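Local atomic coordinates of adenylation domain (Streptomyces sp., PDB entry 5N9X), a protein that belongs to the ANL superfamily of AMP-binding enzymes and holds adenosine-5'-triphosphate and threonine in the structure. Residues Arg279-Gly284 against Pro305-Met310; Ala199-Leu204 against Ile251-Gln256; Leu205-Ala210 against Asn255-Ala260; Ile273-Leu278 against Arg294-Arg299. One frame throughout, in Å; residues are numbered along the deposited sequence.

Contact 1. Residues Arg279-Gly284 against Pro305-Met310; sequences RYVVFG and PHLINM. With ATP (adenosine-5'-triphosphate), chain D.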
# COMPACT_ATOMS: atom_id res chain seq x y z
N ARG A 279 3.35 -11.96 15.93
CA ARG A 279 3.21 -10.93 16.96
C ARG A 279 2.30 -9.82 16.49
O ARG A 279 1.51 -9.31 17.26
CB ARG A 279 4.58 -10.35 17.37
CG ARG A 279 5.60 -11.35 17.85
CD ARG A 279 6.97 -10.71 17.98
NE ARG A 279 7.01 -9.74 19.07
CZ ARG A 279 7.25 -8.44 18.92
NH1 ARG A 279 7.47 -7.92 17.71
NH2 ARG A 279 7.26 -7.64 19.99
N TYR A 280 2.40 -9.46 15.21
CA TYR A 280 1.57 -8.39 14.66
C TYR A 280 1.00 -8.73 13.31
O TYR A 280 1.70 -9.23 12.43
CB TYR A 280 2.36 -7.08 14.50
CG TYR A 280 2.81 -6.40 15.76
CD1 TYR A 280 1.93 -5.59 16.48
CD2 TYR A 280 4.12 -6.50 16.19
CE1 TYR A 280 2.35 -4.92 17.64
CE2 TYR A 280 4.57 -5.85 17.32
CZ TYR A 280 3.68 -5.06 18.06
OH TYR A 280 4.13 -4.41 19.19
N VAL A 281 -0.27 -8.45 13.12
CA VAL A 281 -0.80 -8.36 11.77
C VAL A 281 -1.25 -6.92 11.57
O VAL A 281 -2.04 -6.41 12.32
CB VAL A 281 -1.95 -9.33 11.52
CG1 VAL A 281 -2.16 -9.52 10.03
CG2 VAL A 281 -1.64 -10.67 12.17
N VAL A 282 -0.70 -6.27 10.55
CA VAL A 282 -0.98 -4.87 10.29
C VAL A 282 -1.79 -4.81 9.03
O VAL A 282 -1.41 -5.43 8.05
CB VAL A 282 0.33 -4.03 10.13
CG1 VAL A 282 0.04 -2.67 9.55
CG2 VAL A 282 1.04 -3.89 11.46
N PHE A 283 -2.90 -4.10 9.07
CA PHE A 283 -3.75 -3.93 7.90
C PHE A 283 -3.51 -2.57 7.31
O PHE A 283 -3.36 -1.59 8.05
CB PHE A 283 -5.23 -4.08 8.26
CG PHE A 283 -5.57 -5.37 8.93
CD1 PHE A 283 -5.35 -5.54 10.30
CD2 PHE A 283 -6.10 -6.42 8.21
CE1 PHE A 283 -5.67 -6.73 10.94
CE2 PHE A 283 -6.43 -7.63 8.85
CZ PHE A 283 -6.21 -7.78 10.21
N GLY A 284 -3.54 -2.48 5.99
CA GLY A 284 -3.54 -1.18 5.35
C GLY A 284 -4.16 -1.16 3.97
O GLY A 284 -4.23 -2.18 3.30
N PRO A 305 -1.63 -12.70 17.66
CA PRO A 305 -0.93 -11.42 17.49
C PRO A 305 -1.85 -10.24 17.79
O PRO A 305 -3.06 -10.42 17.89
CB PRO A 305 -0.52 -11.43 16.01
CG PRO A 305 -1.57 -12.27 15.35
CD PRO A 305 -1.84 -13.37 16.36
N HIS A 306 -1.28 -9.05 17.93
CA HIS A 306 -2.10 -7.84 17.91
C HIS A 306 -2.63 -7.60 16.49
O HIS A 306 -1.95 -7.87 15.51
CB HIS A 306 -1.32 -6.60 18.40
CG HIS A 306 -0.69 -6.76 19.75
ND1 HIS A 306 -1.43 -6.81 20.91
CD2 HIS A 306 0.61 -6.84 20.13
CE1 HIS A 306 -0.62 -6.94 21.94
NE2 HIS A 306 0.62 -6.96 21.50
N LEU A 307 -3.86 -7.12 16.38
CA LEU A 307 -4.35 -6.66 15.09
C LEU A 307 -4.37 -5.14 15.10
O LEU A 307 -4.95 -4.53 16.01
CB LEU A 307 -5.72 -7.26 14.76
CG LEU A 307 -5.76 -8.74 14.37
CD1 LEU A 307 -4.39 -9.35 14.06
CD2 LEU A 307 -6.40 -9.56 15.42
N ILE A 308 -3.69 -4.55 14.12
CA ILE A 308 -3.54 -3.11 13.99
C ILE A 308 -4.03 -2.65 12.62
O ILE A 308 -3.52 -3.07 11.57
CB ILE A 308 -2.07 -2.66 14.18
CG1 ILE A 308 -1.72 -2.63 15.67
CG2 ILE A 308 -1.85 -1.27 13.61
CD1 ILE A 308 -1.31 -3.93 16.22
N ASN A 309 -5.03 -1.79 12.63
CA ASN A 309 -5.50 -1.22 11.39
C ASN A 309 -4.73 0.06 11.21
O ASN A 309 -4.58 0.81 12.16
CB ASN A 309 -7.02 -0.96 11.39
CG ASN A 309 -7.48 -0.42 10.06
OD1 ASN A 309 -6.75 -0.50 9.08
ND2 ASN A 309 -8.70 0.12 10.01
N MET A 310 -4.18 0.28 10.03
CA MET A 310 -3.49 1.55 9.77
C MET A 310 -4.07 2.24 8.54
O MET A 310 -4.01 1.67 7.45
CB MET A 310 -1.97 1.36 9.62
CG MET A 310 -1.29 0.84 10.87
SD MET A 310 0.53 0.75 10.85
CE MET A 310 0.94 2.40 11.48
PG ATP D . -4.32 7.71 -5.19
O1G ATP D . -5.40 8.57 -4.54
O2G ATP D . -4.21 7.89 -6.67
O3G ATP D . -2.95 7.81 -4.55
PB ATP D . -4.80 5.19 -3.78
O1B ATP D . -5.91 5.78 -2.92
O2B ATP D . -4.76 3.72 -4.05
O3B ATP D . -4.84 6.14 -5.11
PA ATP D . -2.64 4.92 -2.06
O1A ATP D . -1.85 6.00 -1.35
O2A ATP D . -1.93 3.63 -2.44
O3A ATP D . -3.32 5.60 -3.34
O5' ATP D . -4.04 4.54 -1.30
C5' ATP D . -4.54 5.19 -0.13
C4' ATP D . -6.07 5.12 -0.11
O4' ATP D . -6.52 3.88 0.43
C3' ATP D . -6.74 6.23 0.68
O3' ATP D . -7.29 7.13 -0.28
C2' ATP D . -7.85 5.57 1.46
O2' ATP D . -9.08 5.84 0.80
C1' ATP D . -7.58 4.08 1.37
N9 ATP D . -7.17 3.51 2.69
C8 ATP D . -5.89 3.27 3.07
N7 ATP D . -5.81 2.74 4.31
C5 ATP D . -7.07 2.63 4.76
C6 ATP D . -7.69 2.14 6.01
N6 ATP D . -6.93 1.68 7.02
N1 ATP D . -9.04 2.19 6.11
C2 ATP D . -9.78 2.69 5.10
N3 ATP D . -9.30 3.14 3.92
C4 ATP D . -7.97 3.15 3.69

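Contact 2. Residues Ala199-Leu204 against Ile251-Gln256; sequences ADDRWL and ITVLNQ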
# COMPACT_ATOMS: atom_id res chain seq x y z
N ALA A 199 15.32 -6.83 16.64
CA ALA A 199 16.15 -7.62 15.74
C ALA A 199 15.67 -9.07 15.57
O ALA A 199 15.99 -9.71 14.57
CB ALA A 199 17.57 -7.59 16.23
N ASP A 200 14.90 -9.60 16.52
CA ASP A 200 14.48 -10.99 16.44
C ASP A 200 13.29 -11.23 15.49
O ASP A 200 12.98 -12.38 15.14
CB ASP A 200 14.12 -11.49 17.84
CG ASP A 200 15.33 -11.56 18.75
OD1 ASP A 200 16.40 -12.00 18.30
OD2 ASP A 200 15.21 -11.15 19.92
N ASP A 201 12.64 -10.15 15.06
CA ASP A 201 11.46 -10.29 14.21
C ASP A 201 11.76 -10.86 12.81
O ASP A 201 12.89 -10.83 12.32
CB ASP A 201 10.73 -8.92 14.10
CG ASP A 201 9.91 -8.59 15.34
OD1 ASP A 201 9.10 -9.45 15.74
OD2 ASP A 201 10.08 -7.50 15.93
N ARG A 202 10.73 -11.45 12.21
CA ARG A 202 10.75 -11.81 10.81
C ARG A 202 9.61 -11.09 10.11
O ARG A 202 8.44 -11.28 10.46
CB ARG A 202 10.61 -13.31 10.61
CG ARG A 202 11.90 -14.11 10.71
CD ARG A 202 11.90 -14.92 11.99
NE ARG A 202 12.96 -15.91 11.99
CZ ARG A 202 13.03 -16.91 12.86
NH1 ARG A 202 12.10 -17.05 13.80
NH2 ARG A 202 14.04 -17.78 12.79
N TRP A 203 9.96 -10.27 9.12
CA TRP A 203 8.97 -9.53 8.34
C TRP A 203 8.76 -10.26 7.02
O TRP A 203 9.70 -10.80 6.44
CB TRP A 203 9.44 -8.10 8.10
CG TRP A 203 9.42 -7.21 9.32
CD1 TRP A 203 10.17 -7.35 10.45
CD2 TRP A 203 8.65 -6.02 9.50
NE1 TRP A 203 9.90 -6.34 11.33
CE2 TRP A 203 8.97 -5.51 10.78
CE3 TRP A 203 7.72 -5.34 8.71
CZ2 TRP A 203 8.38 -4.34 11.28
CZ3 TRP A 203 7.15 -4.19 9.20
CH2 TRP A 203 7.48 -3.70 10.48
N LEU A 204 7.52 -10.30 6.54
CA LEU A 204 7.25 -10.94 5.27
C LEU A 204 7.21 -9.86 4.20
O LEU A 204 6.51 -8.89 4.36
CB LEU A 204 5.93 -11.71 5.33
CG LEU A 204 5.53 -12.52 4.09
CD1 LEU A 204 6.58 -13.60 3.83
CD2 LEU A 204 4.15 -13.14 4.25
N ILE A 251 7.22 -16.10 10.65
CA ILE A 251 6.93 -14.68 10.57
C ILE A 251 6.28 -14.12 11.84
O ILE A 251 5.34 -14.69 12.38
CB ILE A 251 6.05 -14.42 9.33
CG1 ILE A 251 6.93 -14.55 8.09
CG2 ILE A 251 5.40 -13.05 9.38
CD1 ILE A 251 6.23 -15.17 6.96
N THR A 252 6.82 -13.00 12.32
CA THR A 252 6.30 -12.33 13.51
C THR A 252 5.52 -11.04 13.15
O THR A 252 4.69 -10.57 13.93
CB THR A 252 7.44 -11.99 14.50
OG1 THR A 252 8.35 -11.07 13.89
CG2 THR A 252 8.22 -13.25 14.89
N VAL A 253 5.81 -10.47 11.99
CA VAL A 253 5.15 -9.23 11.57
C VAL A 253 4.55 -9.39 10.18
O VAL A 253 5.26 -9.34 9.17
CB VAL A 253 6.11 -8.02 11.58
CG1 VAL A 253 5.37 -6.75 11.14
CG2 VAL A 253 6.72 -7.83 12.98
N LEU A 254 3.24 -9.60 10.12
CA LEU A 254 2.59 -9.80 8.84
C LEU A 254 1.77 -8.56 8.45
O LEU A 254 0.97 -8.04 9.24
CB LEU A 254 1.71 -11.07 8.88
CG LEU A 254 0.78 -11.28 7.67
CD1 LEU A 254 1.57 -11.52 6.42
CD2 LEU A 254 -0.13 -12.45 7.91
N ASN A 255 2.02 -8.06 7.23
CA ASN A 255 1.26 -6.95 6.62
C ASN A 255 0.32 -7.42 5.51
O ASN A 255 0.72 -8.11 4.59
CB ASN A 255 2.21 -5.89 6.05
CG ASN A 255 2.94 -5.13 7.13
OD1 ASN A 255 2.41 -4.15 7.66
ND2 ASN A 255 4.16 -5.56 7.44
N GLN A 256 -0.94 -7.02 5.60
CA GLN A 256 -1.97 -7.51 4.69
C GLN A 256 -2.95 -6.40 4.34
O GLN A 256 -3.26 -5.55 5.16
CB GLN A 256 -2.73 -8.69 5.32
CG GLN A 256 -1.99 -10.01 5.46
CD GLN A 256 -1.95 -10.79 4.16
OE1 GLN A 256 -2.81 -11.64 3.90
NE2 GLN A 256 -0.94 -10.52 3.32
O HOH W 1 5.27 -7.73 6.80

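Contact 3. Residues Leu205-Ala210 against Asn255-Ala260; sequences LFHSMA and NQTPTA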
# COMPACT_ATOMS: atom_id res chain seq x y z
N LEU A 205 7.98 -10.01 3.12
CA LEU A 205 7.80 -9.10 1.98
C LEU A 205 6.67 -9.68 1.09
O LEU A 205 6.91 -10.42 0.13
CB LEU A 205 9.10 -8.89 1.20
CG LEU A 205 8.97 -7.98 -0.03
CD1 LEU A 205 8.86 -6.56 0.41
CD2 LEU A 205 10.17 -8.12 -0.96
N PHE A 206 5.44 -9.34 1.45
CA PHE A 206 4.28 -9.82 0.73
C PHE A 206 3.94 -8.94 -0.50
O PHE A 206 3.36 -9.42 -1.47
CB PHE A 206 3.09 -9.92 1.69
CG PHE A 206 1.85 -10.51 1.08
CD1 PHE A 206 0.95 -9.70 0.38
CD2 PHE A 206 1.59 -11.87 1.16
CE1 PHE A 206 -0.19 -10.24 -0.20
CE2 PHE A 206 0.45 -12.41 0.58
CZ PHE A 206 -0.44 -11.60 -0.09
N HIS A 207 4.33 -7.67 -0.46
CA HIS A 207 3.81 -6.71 -1.44
C HIS A 207 4.80 -6.27 -2.54
O HIS A 207 6.01 -6.32 -2.36
CB HIS A 207 3.27 -5.46 -0.71
CG HIS A 207 2.08 -5.74 0.15
ND1 HIS A 207 2.18 -6.06 1.49
CD2 HIS A 207 0.76 -5.76 -0.14
CE1 HIS A 207 0.97 -6.24 1.99
NE2 HIS A 207 0.09 -6.06 1.02
N SER A 208 4.24 -5.83 -3.67
CA SER A 208 5.05 -5.42 -4.82
C SER A 208 5.99 -4.30 -4.46
O SER A 208 5.65 -3.43 -3.66
CB SER A 208 4.15 -4.97 -5.96
OG SER A 208 4.90 -4.23 -6.90
N MET A 209 7.18 -4.28 -5.03
CA MET A 209 8.08 -3.19 -4.68
C MET A 209 7.57 -1.85 -5.23
O MET A 209 8.02 -0.79 -4.79
CB MET A 209 9.50 -3.52 -5.12
CG MET A 209 10.15 -4.55 -4.19
SD MET A 209 11.93 -4.62 -4.35
CE MET A 209 12.29 -2.88 -4.08
N ALA A 210 6.59 -1.90 -6.14
CA ALA A 210 5.94 -0.70 -6.67
C ALA A 210 4.67 -0.30 -5.90
O ALA A 210 3.88 0.52 -6.37
CB ALA A 210 5.61 -0.88 -8.14
N ASN A 255 2.02 -8.06 7.23
CA ASN A 255 1.26 -6.95 6.62
C ASN A 255 0.32 -7.42 5.51
O ASN A 255 0.72 -8.11 4.59
CB ASN A 255 2.21 -5.89 6.05
CG ASN A 255 2.94 -5.13 7.13
OD1 ASN A 255 2.41 -4.15 7.66
ND2 ASN A 255 4.16 -5.56 7.44
N GLN A 256 -0.94 -7.02 5.60
CA GLN A 256 -1.97 -7.51 4.69
C GLN A 256 -2.95 -6.40 4.34
O GLN A 256 -3.26 -5.55 5.16
CB GLN A 256 -2.73 -8.69 5.32
CG GLN A 256 -1.99 -10.01 5.46
CD GLN A 256 -1.95 -10.79 4.16
OE1 GLN A 256 -2.81 -11.64 3.90
NE2 GLN A 256 -0.94 -10.52 3.32
N THR A 257 -3.46 -6.40 3.12
CA THR A 257 -4.68 -5.65 2.89
C THR A 257 -5.81 -6.47 3.48
O THR A 257 -5.66 -7.66 3.70
CB THR A 257 -4.91 -5.38 1.43
OG1 THR A 257 -5.04 -6.63 0.77
CG2 THR A 257 -3.75 -4.58 0.86
N PRO A 258 -6.95 -5.82 3.77
CA PRO A 258 -8.06 -6.64 4.27
C PRO A 258 -8.48 -7.74 3.28
O PRO A 258 -8.72 -8.85 3.74
CB PRO A 258 -9.16 -5.60 4.50
CG PRO A 258 -8.38 -4.34 4.89
CD PRO A 258 -7.18 -4.38 3.97
N THR A 259 -8.51 -7.46 1.98
CA THR A 259 -8.83 -8.48 0.98
C THR A 259 -7.90 -9.69 1.07
O THR A 259 -8.35 -10.84 1.05
CB THR A 259 -8.74 -7.89 -0.45
OG1 THR A 259 -9.67 -6.81 -0.56
CG2 THR A 259 -9.05 -8.95 -1.52
N ALA A 260 -6.60 -9.42 1.17
CA ALA A 260 -5.59 -10.46 1.29
C ALA A 260 -5.75 -11.28 2.57
O ALA A 260 -5.63 -12.51 2.56
CB ALA A 260 -4.19 -9.84 1.22

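Contact 4. Residues Ile273-Leu278 against Arg294-Arg299; sequences IDLPEL and RPWAKR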
# COMPACT_ATOMS: atom_id res chain seq x y z
N ILE A 273 -4.20 -24.20 10.48
CA ILE A 273 -2.83 -23.84 10.73
C ILE A 273 -2.70 -23.03 12.03
O ILE A 273 -3.57 -22.21 12.37
CB ILE A 273 -2.26 -23.07 9.55
CG1 ILE A 273 -2.31 -23.95 8.29
CG2 ILE A 273 -0.84 -22.62 9.85
CD1 ILE A 273 -1.99 -23.19 6.99
N ASP A 274 -1.63 -23.27 12.78
CA ASP A 274 -1.38 -22.45 13.95
C ASP A 274 -0.23 -21.50 13.64
O ASP A 274 0.69 -21.85 12.89
CB ASP A 274 -1.09 -23.31 15.19
CG ASP A 274 -1.19 -22.52 16.49
OD1 ASP A 274 -2.16 -21.72 16.65
OD2 ASP A 274 -0.30 -22.69 17.36
N LEU A 275 -0.29 -20.29 14.18
CA LEU A 275 0.80 -19.34 13.96
C LEU A 275 1.33 -18.74 15.26
O LEU A 275 1.24 -17.54 15.47
CB LEU A 275 0.33 -18.24 13.01
CG LEU A 275 -0.22 -18.73 11.67
CD1 LEU A 275 -1.11 -17.70 10.97
CD2 LEU A 275 0.90 -19.19 10.77
N PRO A 276 1.91 -19.58 16.13
CA PRO A 276 2.28 -19.09 17.47
C PRO A 276 3.34 -17.98 17.48
O PRO A 276 3.44 -17.23 18.46
CB PRO A 276 2.82 -20.35 18.15
CG PRO A 276 3.36 -21.17 17.02
CD PRO A 276 2.37 -20.97 15.90
N GLU A 277 4.11 -17.87 16.41
CA GLU A 277 5.14 -16.85 16.32
C GLU A 277 4.64 -15.46 15.88
O GLU A 277 5.34 -14.46 16.08
CB GLU A 277 6.25 -17.32 15.37
CG GLU A 277 6.84 -18.67 15.76
CD GLU A 277 8.23 -18.89 15.20
OE1 GLU A 277 9.16 -18.19 15.64
OE2 GLU A 277 8.39 -19.77 14.34
N LEU A 278 3.45 -15.40 15.28
CA LEU A 278 2.89 -14.10 14.85
C LEU A 278 2.70 -13.12 16.02
O LEU A 278 1.97 -13.41 16.97
CB LEU A 278 1.55 -14.28 14.13
CG LEU A 278 1.52 -13.87 12.65
CD1 LEU A 278 0.12 -13.92 12.06
CD2 LEU A 278 2.11 -12.49 12.49
N ARG A 294 -13.72 -11.02 12.48
CA ARG A 294 -14.36 -11.92 13.45
C ARG A 294 -13.86 -13.38 13.38
O ARG A 294 -13.52 -13.96 14.41
CB ARG A 294 -15.90 -11.90 13.30
CG ARG A 294 -16.57 -10.52 13.49
CD ARG A 294 -18.09 -10.62 13.65
NE ARG A 294 -18.82 -9.67 12.81
CZ ARG A 294 -19.32 -8.51 13.22
NH1 ARG A 294 -19.19 -8.13 14.49
NH2 ARG A 294 -19.95 -7.71 12.36
N PRO A 295 -13.80 -13.99 12.17
CA PRO A 295 -13.36 -15.39 12.16
C PRO A 295 -11.96 -15.57 12.71
O PRO A 295 -11.71 -16.51 13.47
CB PRO A 295 -13.40 -15.77 10.68
CG PRO A 295 -14.25 -14.76 10.03
CD PRO A 295 -14.11 -13.50 10.82
N TRP A 296 -11.04 -14.68 12.33
CA TRP A 296 -9.72 -14.68 12.95
C TRP A 296 -9.80 -14.62 14.47
O TRP A 296 -9.18 -15.42 15.16
CB TRP A 296 -8.89 -13.51 12.46
CG TRP A 296 -7.45 -13.56 12.89
CD1 TRP A 296 -6.91 -13.00 14.01
CD2 TRP A 296 -6.38 -14.21 12.21
NE1 TRP A 296 -5.56 -13.26 14.06
CE2 TRP A 296 -5.21 -14.01 12.97
CE3 TRP A 296 -6.29 -14.94 11.03
CZ2 TRP A 296 -3.97 -14.50 12.59
CZ3 TRP A 296 -5.06 -15.45 10.65
CH2 TRP A 296 -3.91 -15.22 11.43
N ALA A 297 -10.57 -13.66 14.97
CA ALA A 297 -10.55 -13.35 16.39
C ALA A 297 -11.10 -14.49 17.26
O ALA A 297 -10.69 -14.66 18.40
CB ALA A 297 -11.31 -12.06 16.65
N LYS A 298 -12.01 -15.29 16.74
CA LYS A 298 -12.47 -16.40 17.54
C LYS A 298 -11.40 -17.49 17.70
O LYS A 298 -11.37 -18.17 18.72
CB LYS A 298 -13.75 -17.01 16.98
CG LYS A 298 -14.73 -17.32 18.09
CD LYS A 298 -15.26 -18.74 18.00
CE LYS A 298 -16.64 -18.85 18.64
NZ LYS A 298 -17.20 -20.22 18.44
N ARG A 299 -10.53 -17.64 16.69
CA ARG A 299 -9.48 -18.67 16.75
C ARG A 299 -8.30 -18.30 17.61
O ARG A 299 -7.84 -19.11 18.41
CB ARG A 299 -8.96 -19.04 15.36
CG ARG A 299 -9.39 -20.43 14.97
CD ARG A 299 -8.54 -21.48 15.68
NE ARG A 299 -7.15 -21.61 15.23
CZ ARG A 299 -6.09 -21.67 16.03
NH1 ARG A 299 -6.23 -21.51 17.34
NH2 ARG A 299 -4.87 -21.83 15.54

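Contact 1. Residues Arg279-Gly284 against Pro305-Met310
Five backbone hydrogen bonds join residues 279-284 and 305-310, whose strands run parallel with 20° between their short axes. Toward 306-310 only odd-numbered residues bond: Val281 N gives to His306 O at 3.0 Å almost along the C=O axis, and Phe283 N gives to Ile308 O at 2.8 Å. In return Arg279 O, Val281 O and Phe283 O accept from His306 N, Ile308 N and Met310 N respectively. The even-numbered residues of 280-284 turn their backbone the other way, where Tyr280 and Val282 bond to strand 253-256, so 280-284 is an inner strand.

Apolar packing fills both faces. On one, Ile308 CD1 meets the edge of the Tyr280 ring at CD1, 3.6 Å away, while the His306 ring lies obliquely beside the tyrosine. Val282 CG1 touches Met310 SD at 3.7 Å. On the other, Leu307 CD1 presses on Val281 CB at 3.5 Å, and Leu307 CB reaches the edge of the Phe283 ring. Branched and aromatic residues suit such a core strand, whereas Pro305, just before the second strand and after a cis peptide bond, lays its CG against Val281 CG2.

At the C-terminal ends two oxygens face the nucleotide. With its CG anti to the backbone N (chi1 -177°), Asn309 presents OD1 to ATP N6, a weak bond; Met310 O takes a straighter one from ATP N6, 3.0 Å long. ATP N6 thus gives to two oxygens, one side-chain and one backbone, which fits recognition of adenine by an acceptor pair at the C-terminal ends of the parallel strands of a mixed sheet.

Contact 2. Residues Ala199-Leu204 against Ile251-Gln256
Tight packing centres on Trp203 and Val253, the one residue pair whose backbones are bridged. Val253 CG1, anti to the backbone N (chi1 180°), stands over the six-membered ring of Trp203, 3.5 Å from its centroid and 4° off the normal, a CH-pi contact. The indole is broad enough to carry the methyl and still reach Asn255 ND2 with CZ3. On the other side of the strand, Leu204 CD1 meets Ile251 CD1 at 3.5 Å, and its other methyl, CD2, lies beside Leu254 CD1.

Just before the strands begin the grip is polar. Thr252 OG1 donates a hydrogen bond to the anti lone pair of Asp201 OD1 at 2.6 Å and accepts from Arg202 N. A threonine suits this place because one hydroxyl can do both; the same Asp201 oxygen forms a salt bridge with Arg279. Arg202 O accepts from both Thr252 N and Val253 N. Here two sheets of the AMP-binding domain meet: 202-205 is the outermost strand of one, 253-256 belongs to another, and their segments run nearly parallel, 16° apart, before separating.

Where they part, a water takes over. It donates to Leu204 O and to Val253 O, 2.9 Å away, and accepts from Asn255 ND2. On the looser outer side the Arg202 side chain stays near Ile251 and Thr252 through its CB, then leads off to weak, long ion pairs with Glu227 and Glu277.

Contact 3. Residues Leu205-Ala210 against Asn255-Ala260
Gln256 NE2 stands 3.3 Å above the plane of the Phe206 ring, over its centre, with the amide plane almost perpendicular to the ring. All six ring carbons are therefore 3.6 Å from Gln256 NE2. A second close approach comes from His207, whose ring edge, at CE1, faces Asn255 O, 3.2 Å away, while NE2 lies near the methyl of Thr257. Phe206 CE1 also comes within 4.3 Å of Ala260 CB, where a small residue leaves room for the ring.

Several features hold these groups in place. Phe206 CG is anti to the backbone N (chi1 -175°), which swings the ring toward the strand end, and its CD1 lies over a face of the His207 ring. His207 ND1 is hydrogen-bonded to Glu217 of helix 213-222, helping to fix the imidazole's rotation. Across from it, Thr257 is the N-cap of helix 258-271: its OG1 accepts from Ala260 N at 3.2 Å. The Gln256 amide is steadied by the bond from its NE2 to Asn255 O.

No hydrogen bond crosses between the two segments. The meeting instead relies on an amide over a pi face and an aromatic C-H directed at a carbonyl; a carboxylate partner would probably favour the protonated imidazole and strengthen the latter attraction.

Contact 4. Residues Ile273-Leu278 against Arg294-Arg299
Trp296 projects from helix 290-300 with CG anti to the backbone N (chi1 -172°), so that the benzene end of its indole leads toward loop 273-278. Leu275 crosses it at about a right angle and brings CD1 to the ring's edge, near its plane, 3.8 Å from Trp296 CH2. Leu278 comes in obliquely, its CD1 4.2 Å from Trp296 CZ2. A long flat side chain suits this place, since it bridges a gap too wide for the backbones: the nearest CA atoms of the two segments, those of Asp274 and Arg299, are 9.4 Å apart.

Arg299 reaches over by folding, its chain bent at chi2 and chi3. Asp274 crosses it at about a right angle, with carboxylate and guanidinium planes 34° apart. The salt bridge runs from Arg299 NH2 to Asp274 OD1, 2.9 Å long; it lies in the guanidinium plane and uses the anti lone pair of the oxygen. The same nitrogen makes a weak bond to Ile273 O at 3.4 Å. Both charged residues are exposed, which probably moderates the strength of the pair, whereas the leucines and the tryptophan are buried.

Leu275 also packs on helices 239-248 and 258-271. A type I beta turn from Leu275 to Leu278, closed by Leu278 N to Leu275 O, completes the connection from helix 258-271 to strand 280-284, at the N-terminal ends of the parallel strands of an alpha/beta fold.

Following the chain, strand 202-205 comes first, and contact 2 closes the long loop from it to strand 253-256, through helices 213-222 and 239-248. Contact 3 closes a loop that starts just after 199-204 and ends on the same strand, a little farther on, at the start of helix 258-271. The overlap at Asn255 and Gln256 makes the two share a strand. Contacts 4 and 1 open later and cross: 273-278, 279-284, 294-299 and 305-310 alternate, so contact 1 closes the beta-alpha-beta unit whose helix contact 4 ties to the preceding loop. Strands 253-256 and 280-284, paired through Leu254 O and Val282 N, join contacts 1 and 2.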